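Local coordinates for PrgB (Enterococcus faecalis, PDB 6EVU), which promotes cell aggregation, biofilm formation and conjugation through DNA binding and compaction, the part described here being its adhesin domain, at residues A211-D216 and G285-G290; L135-S140 and N165-K170; V112-L117 and N151-T156. All coordinates share one frame; numbering follows the deposited sequence.

Interactions 1 and 2 are neighbours, their centres about 9 Å apart. They join strands of one antiparallel sheet, where 280-287 lies between 211-215 and 169-179, and 169-179 pairs onward with 124-137. Interaction 1 is buried and rests on regular backbone bonds and a ring laid over a glycine. Interaction 2, at fraying strand ends, is partly exposed and relies on a bulge, a gripped serine hydroxyl and waters. Interaction 3 is buried again but lies about 25 Å from interaction 1, centre to centre, on the opposite side of the chain's centre. It joins the same sheet to a loop of the second one, with side-chain packing and a water in place of direct hydrogen bonds.

Interaction 1 (A211-D216 and G285-G290); sequences AEFVSD and GMTTKG
Gly-285 O is gripped from several directions: Phe-213 N donates to it at 3.0 Å from 48° above the carbonyl plane, Glu-212 CA lies 3.3 Å away in a CA-H...O contact, and the side-chain amide of Gln-300 adds a further hydrogen bond. Gly-285 N returns a bond to Phe-213 O, closing an antiparallel hydrogen-bonded pair. The next such pair, Ala-211 with Thr-287, is closed in both directions, Thr-287 N meeting Ala-211 O at 2.8 Å almost head-on to the carbonyl. Phe-213 carries most of the side-chain contact. Its CG stands between its own backbone N and carbonyl carbon (chi1 65°), which starts the ring across the neighbouring strand. One face then covers the backbone of Gly-285, whose CA makes a CH-pi contact 3.9 Å from the ring centroid; with no side chain there, the ring can settle directly on the main chain. CE2 reaches on to Met-286 N at 3.2 Å, and Thr-287 CB touches the same rim carbon at 3.8 Å. Lys-238 adds a cation-pi contact to the ring. Thr-287 OG1 hydrogen-bonds to Asp-168 OD1 and accepts from Lys-289 N in an ST turn as the strand ends. Glu-212 and Met-286 lie side by side on the other face of the sheet. A phenylalanine folded over a cross-strand glycine is the arrangement known from antiparallel sheets as aromatic rescue of glycine.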
ATOM      1  N   ALA A 211      -1.435  -4.817 -12.291  1.00 45.78           N
ATOM      2  CA  ALA A 211      -1.323  -3.465 -11.746  1.00 40.92           C
ATOM      3  C   ALA A 211      -1.501  -3.495 -10.234  1.00 41.04           C
ATOM      4  O   ALA A 211      -2.309  -4.272  -9.728  1.00 37.93           O
ATOM      5  CB  ALA A 211      -2.367  -2.509 -12.320  1.00 43.37           C
ATOM      6  N   GLU A 212      -0.726  -2.654  -9.548  1.00 36.03           N
ATOM      7  CA  GLU A 212      -0.979  -2.313  -8.142  1.00 34.23           C
ATOM      8  C   GLU A 212      -2.077  -1.249  -8.085  1.00 40.66           C
ATOM      9  O   GLU A 212      -2.123  -0.343  -8.941  1.00 44.98           O
ATOM     10  CB  GLU A 212       0.301  -1.839  -7.442  1.00 34.39           C
ATOM     11  CG  GLU A 212       1.428  -2.810  -7.661  1.00 32.51           C
ATOM     12  CD  GLU A 212       2.575  -2.672  -6.693  1.00 40.35           C
ATOM     13  OE1 GLU A 212       2.618  -1.680  -5.932  1.00 37.67           O
ATOM     14  OE2 GLU A 212       3.485  -3.534  -6.740  1.00 33.58           O
ATOM     15  N   PHE A 213      -3.004  -1.404  -7.126  1.00 33.78           N
ATOM     16  CA  PHE A 213      -4.189  -0.543  -7.006  1.00 41.70           C
ATOM     17  C   PHE A 213      -4.471  -0.200  -5.552  1.00 36.92           C
ATOM     18  O   PHE A 213      -3.923  -0.815  -4.623  1.00 29.84           O
ATOM     19  CB  PHE A 213      -5.454  -1.220  -7.596  1.00 32.09           C
ATOM     20  CG  PHE A 213      -5.888  -2.484  -6.847  1.00 32.88           C
ATOM     21  CD1 PHE A 213      -6.760  -2.411  -5.767  1.00 38.81           C
ATOM     22  CD2 PHE A 213      -5.446  -3.734  -7.282  1.00 32.96           C
ATOM     23  CE1 PHE A 213      -7.169  -3.542  -5.100  1.00 39.53           C
ATOM     24  CE2 PHE A 213      -5.871  -4.895  -6.635  1.00 34.20           C
ATOM     25  CZ  PHE A 213      -6.717  -4.811  -5.543  1.00 34.32           C
ATOM     26  N   VAL A 214      -5.358   0.788  -5.366  1.00 31.44           N
ATOM     27  CA  VAL A 214      -6.088   1.005  -4.133  1.00 30.64           C
ATOM     28  C   VAL A 214      -7.580   0.975  -4.429  1.00 33.49           C
ATOM     29  O   VAL A 214      -8.004   1.176  -5.564  1.00 33.82           O
ATOM     30  CB  VAL A 214      -5.679   2.334  -3.478  1.00 29.44           C
ATOM     31  CG1 VAL A 214      -4.239   2.226  -3.019  1.00 30.13           C
ATOM     32  CG2 VAL A 214      -5.872   3.575  -4.486  1.00 34.46           C
ATOM     33  N   SER A 215      -8.382   0.677  -3.404  1.00 32.97           N
ATOM     34  CA  SER A 215      -9.827   0.526  -3.598  1.00 35.35           C
ATOM     35  C   SER A 215     -10.512   0.576  -2.237  1.00 36.20           C
ATOM     36  O   SER A 215      -9.847   0.627  -1.191  1.00 30.96           O
ATOM     37  CB  SER A 215     -10.155  -0.787  -4.313  1.00 39.26           C
ATOM     38  OG  SER A 215      -9.809  -1.849  -3.438  1.00 37.28           O
ATOM     39  N   ASP A 216     -11.855   0.487  -2.261  1.00 32.09           N
ATOM     40  CA  ASP A 216     -12.665   0.296  -1.060  1.00 37.40           C
ATOM     41  C   ASP A 216     -12.298   1.308   0.027  1.00 29.71           C
ATOM     42  O   ASP A 216     -12.072   0.979   1.194  1.00 34.15           O
ATOM     43  CB  ASP A 216     -12.553  -1.132  -0.554  1.00 38.43           C
ATOM     44  CG  ASP A 216     -12.875  -2.129  -1.634  1.00 43.08           C
ATOM     45  OD1 ASP A 216     -14.029  -2.114  -2.085  1.00 42.23           O
ATOM     46  OD2 ASP A 216     -11.957  -2.867  -2.065  1.00 47.45           O
ATOM     47  N   GLY A 285      -3.725  -3.364  -3.206  1.00 28.22           N
ATOM     48  CA  GLY A 285      -3.537  -4.708  -3.697  1.00 29.33           C
ATOM     49  C   GLY A 285      -2.925  -4.767  -5.073  1.00 27.26           C
ATOM     50  O   GLY A 285      -2.247  -3.829  -5.527  1.00 31.15           O
ATOM     51  N   MET A 286      -3.046  -5.947  -5.652  1.00 28.93           N
ATOM     52  CA  MET A 286      -2.530  -6.216  -6.986  1.00 28.66           C
ATOM     53  C   MET A 286      -3.589  -6.969  -7.773  1.00 34.32           C
ATOM     54  O   MET A 286      -4.166  -7.931  -7.260  1.00 32.14           O
ATOM     55  CB  MET A 286      -1.233  -7.037  -6.936  1.00 29.10           C
ATOM     56  CG  MET A 286      -0.256  -6.537  -5.863  1.00 29.93           C
ATOM     57  SD  MET A 286       1.178  -7.682  -5.732  1.00 29.97           S
ATOM     58  CE  MET A 286       2.077  -7.273  -7.259  1.00 28.75           C
ATOM     59  N   THR A 287      -3.805  -6.562  -9.036  1.00 39.86           N
ATOM     60  CA  THR A 287      -4.789  -7.218  -9.891  1.00 40.34           C
ATOM     61  C   THR A 287      -4.186  -7.618 -11.241  1.00 34.41           C
ATOM     62  O   THR A 287      -3.433  -6.857 -11.861  1.00 42.61           O
ATOM     63  CB  THR A 287      -6.020  -6.334 -10.111  1.00 38.99           C
ATOM     64  OG1 THR A 287      -6.996  -7.131 -10.775  1.00 42.92           O
ATOM     65  CG2 THR A 287      -5.677  -5.076 -10.962  1.00 46.67           C
ATOM     66  N   THR A 288      -4.434  -8.850 -11.649  1.00 41.54           N
ATOM     67  CA  THR A 288      -4.069  -9.281 -12.993  1.00 38.50           C
ATOM     68  C   THR A 288      -5.261  -9.177 -13.891  1.00 39.71           C
ATOM     69  O   THR A 288      -5.307  -9.845 -14.939  1.00 49.58           O
ATOM     70  CB  THR A 288      -3.555 -10.716 -13.013  1.00 42.75           C
ATOM     71  OG1 THR A 288      -4.558 -11.550 -12.444  1.00 37.64           O
ATOM     72  CG2 THR A 288      -2.225 -10.857 -12.213  1.00 38.68           C
ATOM     73  N   LYS A 289      -6.281  -8.464 -13.429  1.00 41.07           N
ATOM     74  CA  LYS A 289      -7.611  -8.469 -14.036  1.00 49.54           C
ATOM     75  C   LYS A 289      -8.105  -9.886 -14.294  1.00 52.36           C
ATOM     76  O   LYS A 289      -8.926 -10.108 -15.177  1.00 62.78           O
ATOM     77  CB  LYS A 289      -7.635  -7.640 -15.326  1.00 53.66           C
ATOM     78  CG  LYS A 289      -7.574  -6.143 -15.081  1.00 53.05           C
ATOM     79  CD  LYS A 289      -7.413  -5.371 -16.384  1.00 61.92           C
ATOM     80  CE  LYS A 289      -8.593  -4.445 -16.618  1.00 70.94           C
ATOM     81  NZ  LYS A 289      -9.852  -5.235 -16.555  1.00 73.69           N
ATOM     82  N   GLY A 290      -7.576 -10.875 -13.580  1.00 52.24           N
ATOM     83  CA  GLY A 290      -8.085 -12.235 -13.620  1.00 47.92           C
ATOM     84  C   GLY A 290      -7.189 -13.298 -14.256  1.00 50.68           C
ATOM     85  O   GLY A 290      -7.541 -14.475 -14.180  1.00 48.13           O
TER

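Interaction 2 (L135-S140 and N165-K170)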
ATOM      1  N   LEU A 135      -6.548  -9.320   5.596  1.00 25.03           N
ATOM      2  CA  LEU A 135      -6.681  -9.950   4.287  1.00 23.66           C
ATOM      3  C   LEU A 135      -8.101  -9.798   3.748  1.00 24.69           C
ATOM      4  O   LEU A 135      -9.099 -10.056   4.445  1.00 26.60           O
ATOM      5  CB  LEU A 135      -6.295 -11.439   4.364  1.00 24.77           C
ATOM      6  CG  LEU A 135      -6.294 -12.290   3.075  1.00 25.94           C
ATOM      7  CD1 LEU A 135      -5.311 -13.449   3.300  1.00 30.35           C
ATOM      8  CD2 LEU A 135      -7.718 -12.917   2.736  1.00 26.29           C
ATOM      9  N   GLN A 136      -8.171  -9.424   2.459  1.00 25.83           N
ATOM     10  CA  GLN A 136      -9.409  -9.431   1.693  1.00 23.57           C
ATOM     11  C   GLN A 136      -9.409 -10.337   0.461  1.00 27.69           C
ATOM     12  O   GLN A 136     -10.466 -10.913   0.135  1.00 32.14           O
ATOM     13  CB  GLN A 136      -9.747  -7.995   1.281  1.00 28.13           C
ATOM     14  CG  GLN A 136     -10.102  -7.184   2.536  1.00 27.45           C
ATOM     15  CD  GLN A 136     -10.626  -5.834   2.162  1.00 36.76           C
ATOM     16  OE1 GLN A 136      -9.965  -5.116   1.446  1.00 36.24           O
ATOM     17  NE2 GLN A 136     -11.821  -5.488   2.640  1.00 36.04           N
ATOM     18  N   SER A 137      -8.272 -10.503  -0.218  1.00 26.75           N
ATOM     19  CA  SER A 137      -8.215 -11.390  -1.374  1.00 26.74           C
ATOM     20  C   SER A 137      -6.799 -11.968  -1.448  1.00 25.91           C
ATOM     21  O   SER A 137      -5.817 -11.283  -1.146  1.00 27.13           O
ATOM     22  CB  SER A 137      -8.560 -10.657  -2.687  1.00 29.61           C
ATOM     23  OG  SER A 137      -8.656 -11.546  -3.803  1.00 32.27           O
ATOM     24  N   SER A 138      -6.730 -13.249  -1.839  1.00 26.62           N
ATOM     25  CA  SER A 138      -5.428 -13.896  -2.009  1.00 26.13           C
ATOM     26  C   SER A 138      -5.511 -14.911  -3.123  1.00 25.78           C
ATOM     27  O   SER A 138      -6.460 -15.702  -3.143  1.00 28.34           O
ATOM     28  CB  SER A 138      -4.944 -14.610  -0.736  1.00 28.24           C
ATOM     29  OG  SER A 138      -3.948 -15.615  -1.027  1.00 27.56           O
ATOM     30  N   PRO A 139      -4.514 -14.970  -4.011  1.00 26.25           N
ATOM     31  CA  PRO A 139      -4.483 -16.001  -5.068  1.00 28.76           C
ATOM     32  C   PRO A 139      -3.767 -17.303  -4.722  1.00 28.93           C
ATOM     33  O   PRO A 139      -3.528 -18.110  -5.640  1.00 30.74           O
ATOM     34  CB  PRO A 139      -3.711 -15.293  -6.190  1.00 28.91           C
ATOM     35  CG  PRO A 139      -2.641 -14.545  -5.383  1.00 26.18           C
ATOM     36  CD  PRO A 139      -3.419 -13.987  -4.151  1.00 26.79           C
ATOM     37  N   SER A 140      -3.348 -17.510  -3.459  1.00 28.27           N
ATOM     38  CA  SER A 140      -2.654 -18.753  -3.130  1.00 27.13           C
ATOM     39  C   SER A 140      -3.666 -19.850  -2.798  1.00 32.38           C
ATOM     40  O   SER A 140      -4.858 -19.594  -2.505  1.00 29.88           O
ATOM     41  CB  SER A 140      -1.684 -18.565  -1.950  1.00 27.87           C
ATOM     42  OG  SER A 140      -2.375 -18.115  -0.787  1.00 28.66           O
ATOM     43  N   ASN A 165      -4.058 -18.786  -8.963  1.00 36.64           N
ATOM     44  CA  ASN A 165      -5.257 -18.498  -9.753  1.00 38.31           C
ATOM     45  C   ASN A 165      -5.237 -17.024 -10.096  1.00 38.50           C
ATOM     46  O   ASN A 165      -4.230 -16.342  -9.886  1.00 39.85           O
ATOM     47  CB  ASN A 165      -6.532 -18.907  -9.003  1.00 34.66           C
ATOM     48  CG  ASN A 165      -6.614 -18.249  -7.644  1.00 39.05           C
ATOM     49  OD1 ASN A 165      -6.455 -17.037  -7.540  1.00 35.61           O
ATOM     50  ND2 ASN A 165      -6.861 -19.036  -6.604  1.00 34.69           N
ATOM     51  N   GLY A 166      -6.358 -16.519 -10.624  1.00 38.06           N
ATOM     52  CA  GLY A 166      -6.408 -15.149 -11.077  1.00 39.05           C
ATOM     53  C   GLY A 166      -6.913 -14.125 -10.073  1.00 40.71           C
ATOM     54  O   GLY A 166      -7.155 -12.980 -10.463  1.00 39.70           O
ATOM     55  N   LYS A 167      -7.104 -14.496  -8.805  1.00 36.01           N
ATOM     56  CA  LYS A 167      -7.667 -13.552  -7.843  1.00 38.86           C
ATOM     57  C   LYS A 167      -6.683 -12.432  -7.515  1.00 36.37           C
ATOM     58  O   LYS A 167      -5.451 -12.586  -7.603  1.00 32.87           O
ATOM     59  CB  LYS A 167      -8.052 -14.282  -6.552  1.00 33.19           C
ATOM     60  CG  LYS A 167      -9.204 -15.261  -6.708  1.00 37.70           C
ATOM     61  CD  LYS A 167      -9.237 -16.043  -5.423  1.00 37.81           C
ATOM     62  CE  LYS A 167     -10.219 -15.426  -4.429  1.00 58.99           C
ATOM     63  NZ  LYS A 167     -10.401 -13.924  -4.459  1.00 64.66           N
ATOM     64  N   ASP A 168      -7.240 -11.295  -7.110  1.00 30.72           N
ATOM     65  CA  ASP A 168      -6.420 -10.197  -6.603  1.00 29.64           C
ATOM     66  C   ASP A 168      -5.678 -10.573  -5.321  1.00 32.84           C
ATOM     67  O   ASP A 168      -6.118 -11.413  -4.536  1.00 31.92           O
ATOM     68  CB  ASP A 168      -7.302  -8.967  -6.284  1.00 33.40           C
ATOM     69  CG  ASP A 168      -7.859  -8.274  -7.529  1.00 46.17           C
ATOM     70  OD1 ASP A 168      -7.501  -8.679  -8.652  1.00 40.52           O
ATOM     71  OD2 ASP A 168      -8.666  -7.320  -7.350  1.00 42.28           O
ATOM     72  N   VAL A 169      -4.527  -9.952  -5.130  1.00 26.07           N
ATOM     73  CA  VAL A 169      -4.021  -9.690  -3.789  1.00 25.56           C
ATOM     74  C   VAL A 169      -4.761  -8.457  -3.289  1.00 27.54           C
ATOM     75  O   VAL A 169      -4.789  -7.452  -3.989  1.00 30.21           O
ATOM     76  CB  VAL A 169      -2.506  -9.469  -3.816  1.00 27.12           C
ATOM     77  CG1 VAL A 169      -1.956  -9.088  -2.458  1.00 24.48           C
ATOM     78  CG2 VAL A 169      -1.814 -10.756  -4.306  1.00 28.60           C
ATOM     79  N   LYS A 170      -5.354  -8.516  -2.089  1.00 25.26           N
ATOM     80  CA  LYS A 170      -5.977  -7.305  -1.533  1.00 24.89           C
ATOM     81  C   LYS A 170      -5.988  -7.337  -0.010  1.00 27.31           C
ATOM     82  O   LYS A 170      -6.305  -8.364   0.589  1.00 23.94           O
ATOM     83  CB  LYS A 170      -7.399  -7.091  -2.091  1.00 25.44           C
ATOM     84  CG  LYS A 170      -7.910  -5.664  -1.740  1.00 27.48           C
ATOM     85  CD  LYS A 170      -9.208  -5.327  -2.438  1.00 33.49           C
ATOM     86  CE  LYS A 170     -10.413  -5.939  -1.755  1.00 32.66           C
ATOM     87  NZ  LYS A 170     -11.729  -5.526  -2.449  1.00 36.28           N
TER
HETATM   88  O   HOH W   1     -10.155 -11.378  -6.635  1.00 40.68           O
HETATM   89  O   HOH W   2      -6.917 -18.407  -3.640  1.00 32.35           O
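A classic beta bulge links strands 124-137 and 169-179 here: Gln-136 and Ser-137 both face Lys-170. Lys-170 O takes Gln-136 N at 2.8 Å and Ser-137 N at 3.0 Å, both from the same face of its plane, while Lys-170 N donates back to Ser-137 O. Beyond the bulge the hydroxyl of Ser-137 takes over. Its OG, anti to the backbone N (chi1 -173°), donates to Asp-168 O at 2.6 Å and accepts from Lys-167 NZ at 3.0 Å. A water also donates to OG and accepts from Asp-168 N, a bridge beside the direct bond to Asp-168 O. Lys-167 is bent at both chi3 and chi4, and its CD passes Ser-138 O before the ammonium reaches the serine. On the bulge side, Gln-136 and Lys-170 cross at a slant, Lys-170 CE lying 3.3 Å from Gln-136 OE1; the polar ends go on to Ser-283 for the glutamine and to a salt bridge with Asp-216 for the lysine. Asp-168 forms a salt bridge with Lys-238. Farther out, Pro-139 CD packs on Val-169 CG2 at 3.6 Å, and the CB of the same ring meets Asn-165 OD1 at 3.5 Å. That oxygen accepts from Lys-167 N in an Asx turn, and Asn-165 ND2 donates to a second water, which in turn donates to Ser-138 O and Ser-140 O. Side chains and water thus replace regular pairing beyond a classic bulge, where two neighbouring strands of the antiparallel sheet run out into loops.

Interaction 3 (V112-L117 and N151-T156); sequences VTYTGL and NDPIIT
Tyr-114, on strand 110-115, faces Pro-153 in the loop 151-156 across a CA-CA distance of 7.2 Å, too wide for backbone pairing, and no direct hydrogen bond joins the two segments. Side chains fill the gap. The CA-CB bond of Tyr-114 points toward the loop, and chi1 of -66° sets CG anti to the carbonyl carbon; Pro-153 CB sits over the centre of one ring face, 3.5 Å from the centroid and only 7° off the normal: a CH-pi contact. Pro-153 CA lies over the same face nearer the hydroxyl, 3.6 Å from Tyr-114 CZ, while the backbone carbonyl of Asn-151 comes up at the ring edge. Leu-117 and Pro-153 run alongside each other with opposite headings, Leu-117 CD2 touching Pro-153 CG at 4.0 Å. Phe-131 of the next strand meets the tyrosine ring edge to face. Tyr-114 OH is held directly by Ser-150 O, at the end of strand 145-150, and through a water, which donates to it at 2.8 Å, by Thr-156 O of the loop. The loop keeps its shape through an Asx turn, Asp-152 OD1 accepting from Ile-154 N at 2.9 Å, and through Thr-156 OG1, which donates to Pro-153 O at 2.6 Å. Asn-151 OD1 accepts from Ile-43 N, on strand 42-47 beside 110-115. Since this loop joins adjacent antiparallel strands of the second sheet, the packing is of the kind that ties two sheets face to face in a beta-sandwich, consistent with an antigen I/II family adhesin domain.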
ATOM      1  N   VAL A 112      -0.656  -3.977  14.198  1.00 23.35           N
ATOM      2  CA  VAL A 112       0.754  -3.623  14.382  1.00 27.74           C
ATOM      3  C   VAL A 112       0.804  -2.282  15.108  1.00 25.00           C
ATOM      4  O   VAL A 112       0.339  -1.271  14.587  1.00 28.55           O
ATOM      5  CB  VAL A 112       1.461  -3.526  13.015  1.00 23.10           C
ATOM      6  CG1 VAL A 112       2.956  -3.105  13.185  1.00 26.26           C
ATOM      7  CG2 VAL A 112       1.273  -4.808  12.189  1.00 25.72           C
ATOM      8  N   THR A 113       1.396  -2.245  16.291  1.00 25.40           N
ATOM      9  CA  THR A 113       1.483  -1.007  17.056  1.00 28.96           C
ATOM     10  C   THR A 113       2.889  -0.422  16.957  1.00 32.37           C
ATOM     11  O   THR A 113       3.875  -1.117  17.188  1.00 37.21           O
ATOM     12  CB  THR A 113       1.127  -1.282  18.515  1.00 30.74           C
ATOM     13  OG1 THR A 113      -0.224  -1.782  18.581  1.00 33.22           O
ATOM     14  CG2 THR A 113       1.225  -0.011  19.333  1.00 36.00           C
ATOM     15  N   TYR A 114       2.973   0.851  16.613  1.00 30.79           N
ATOM     16  CA  TYR A 114       4.222   1.607  16.670  1.00 32.04           C
ATOM     17  C   TYR A 114       4.205   2.498  17.894  1.00 34.18           C
ATOM     18  O   TYR A 114       3.199   3.171  18.170  1.00 32.92           O
ATOM     19  CB  TYR A 114       4.410   2.487  15.429  1.00 32.11           C
ATOM     20  CG  TYR A 114       4.606   1.687  14.148  1.00 27.29           C
ATOM     21  CD1 TYR A 114       5.887   1.331  13.769  1.00 30.84           C
ATOM     22  CD2 TYR A 114       3.533   1.368  13.319  1.00 30.00           C
ATOM     23  CE1 TYR A 114       6.106   0.595  12.625  1.00 28.71           C
ATOM     24  CE2 TYR A 114       3.729   0.641  12.140  1.00 26.39           C
ATOM     25  CZ  TYR A 114       5.028   0.243  11.804  1.00 26.50           C
ATOM     26  OH  TYR A 114       5.314  -0.473  10.650  1.00 29.23           O
ATOM     27  N   THR A 115       5.342   2.555  18.613  1.00 36.57           N
ATOM     28  CA  THR A 115       5.520   3.578  19.639  1.00 38.20           C
ATOM     29  C   THR A 115       6.756   4.407  19.315  1.00 41.11           C
ATOM     30  O   THR A 115       7.491   4.128  18.361  1.00 37.40           O
ATOM     31  CB  THR A 115       5.669   2.957  21.032  1.00 43.46           C
ATOM     32  OG1 THR A 115       6.755   2.023  20.985  1.00 39.64           O
ATOM     33  CG2 THR A 115       4.415   2.206  21.396  1.00 42.54           C
ATOM     34  N   GLY A 116       6.953   5.447  20.101  1.00 43.71           N
ATOM     35  CA  GLY A 116       8.105   6.307  19.932  1.00 45.50           C
ATOM     36  C   GLY A 116       8.070   7.185  18.710  1.00 39.34           C
ATOM     37  O   GLY A 116       9.125   7.464  18.139  1.00 41.99           O
ATOM     38  N   LEU A 117       6.893   7.631  18.281  1.00 39.24           N
ATOM     39  CA  LEU A 117       6.777   8.502  17.120  1.00 35.85           C
ATOM     40  C   LEU A 117       6.827   9.978  17.495  1.00 41.90           C
ATOM     41  O   LEU A 117       6.547  10.378  18.626  1.00 42.56           O
ATOM     42  CB  LEU A 117       5.443   8.266  16.410  1.00 33.60           C
ATOM     43  CG  LEU A 117       5.134   6.833  16.032  1.00 32.26           C
ATOM     44  CD1 LEU A 117       3.697   6.734  15.436  1.00 32.13           C
ATOM     45  CD2 LEU A 117       6.170   6.331  15.080  1.00 38.52           C
ATOM     46  N   ASN A 151       9.914  -2.053  11.112  1.00 35.68           N
ATOM     47  CA  ASN A 151      10.010  -1.211  12.296  1.00 37.68           C
ATOM     48  C   ASN A 151       9.965   0.280  11.949  1.00 34.12           C
ATOM     49  O   ASN A 151       9.807   1.086  12.862  1.00 37.86           O
ATOM     50  CB  ASN A 151      11.309  -1.565  13.090  1.00 36.25           C
ATOM     51  CG  ASN A 151      11.076  -2.693  14.122  1.00 38.63           C
ATOM     52  OD1 ASN A 151      10.145  -2.641  14.932  1.00 38.25           O
ATOM     53  ND2 ASN A 151      11.931  -3.709  14.090  1.00 37.85           N
ATOM     54  N   ASP A 152      10.155   0.646  10.666  1.00 34.64           N
ATOM     55  CA  ASP A 152       9.964   2.007  10.177  1.00 41.17           C
ATOM     56  C   ASP A 152       8.522   2.130   9.675  1.00 36.86           C
ATOM     57  O   ASP A 152       8.182   1.515   8.655  1.00 34.26           O
ATOM     58  CB  ASP A 152      10.975   2.292   9.055  1.00 41.01           C
ATOM     59  CG  ASP A 152      10.969   3.737   8.573  1.00 44.24           C
ATOM     60  OD1 ASP A 152       9.950   4.424   8.724  1.00 39.16           O
ATOM     61  OD2 ASP A 152      11.995   4.205   8.001  1.00 44.32           O
ATOM     62  N   PRO A 153       7.646   2.898  10.347  1.00 32.06           N
ATOM     63  CA  PRO A 153       6.247   2.986   9.892  1.00 30.77           C
ATOM     64  C   PRO A 153       6.086   3.647   8.524  1.00 27.77           C
ATOM     65  O   PRO A 153       5.004   3.539   7.907  1.00 33.35           O
ATOM     66  CB  PRO A 153       5.594   3.809  10.998  1.00 33.05           C
ATOM     67  CG  PRO A 153       6.712   4.806  11.384  1.00 33.01           C
ATOM     68  CD  PRO A 153       7.955   3.875  11.420  1.00 34.57           C
ATOM     69  N   ILE A 154       7.122   4.347   8.059  1.00 30.50           N
ATOM     70  CA  ILE A 154       7.113   4.995   6.753  1.00 35.23           C
ATOM     71  C   ILE A 154       7.549   4.049   5.645  1.00 36.69           C
ATOM     72  O   ILE A 154       7.296   4.333   4.469  1.00 37.04           O
ATOM     73  CB  ILE A 154       8.019   6.240   6.795  1.00 38.79           C
ATOM     74  CG1 ILE A 154       7.619   7.119   7.980  1.00 40.58           C
ATOM     75  CG2 ILE A 154       7.952   7.007   5.501  1.00 47.18           C
ATOM     76  CD1 ILE A 154       6.155   7.587   7.937  1.00 34.53           C
ATOM     77  N   ILE A 155       8.196   2.937   5.988  1.00 36.28           N
ATOM     78  CA  ILE A 155       8.372   1.836   5.045  1.00 33.43           C
ATOM     79  C   ILE A 155       7.163   0.904   5.065  1.00 28.22           C
ATOM     80  O   ILE A 155       6.689   0.431   4.008  1.00 30.93           O
ATOM     81  CB  ILE A 155       9.673   1.102   5.420  1.00 28.35           C
ATOM     82  CG1 ILE A 155      10.899   1.995   5.151  1.00 34.55           C
ATOM     83  CG2 ILE A 155       9.812  -0.267   4.698  1.00 31.09           C
ATOM     84  CD1 ILE A 155      12.213   1.396   5.632  1.00 36.57           C
ATOM     85  N   THR A 156       6.625   0.689   6.258  1.00 27.10           N
ATOM     86  CA  THR A 156       5.315   0.075   6.496  1.00 23.41           C
ATOM     87  C   THR A 156       5.230  -1.449   6.265  1.00 25.41           C
ATOM     88  O   THR A 156       5.431  -2.206   7.203  1.00 27.82           O
ATOM     89  CB  THR A 156       4.239   0.827   5.661  1.00 25.99           C
ATOM     90  OG1 THR A 156       4.625   2.239   5.636  1.00 28.15           O
ATOM     91  CG2 THR A 156       2.835   0.746   6.261  1.00 26.29           C
TER
HETATM   92  O   HOH W   3       3.489  -2.005   9.251  1.00 27.77           O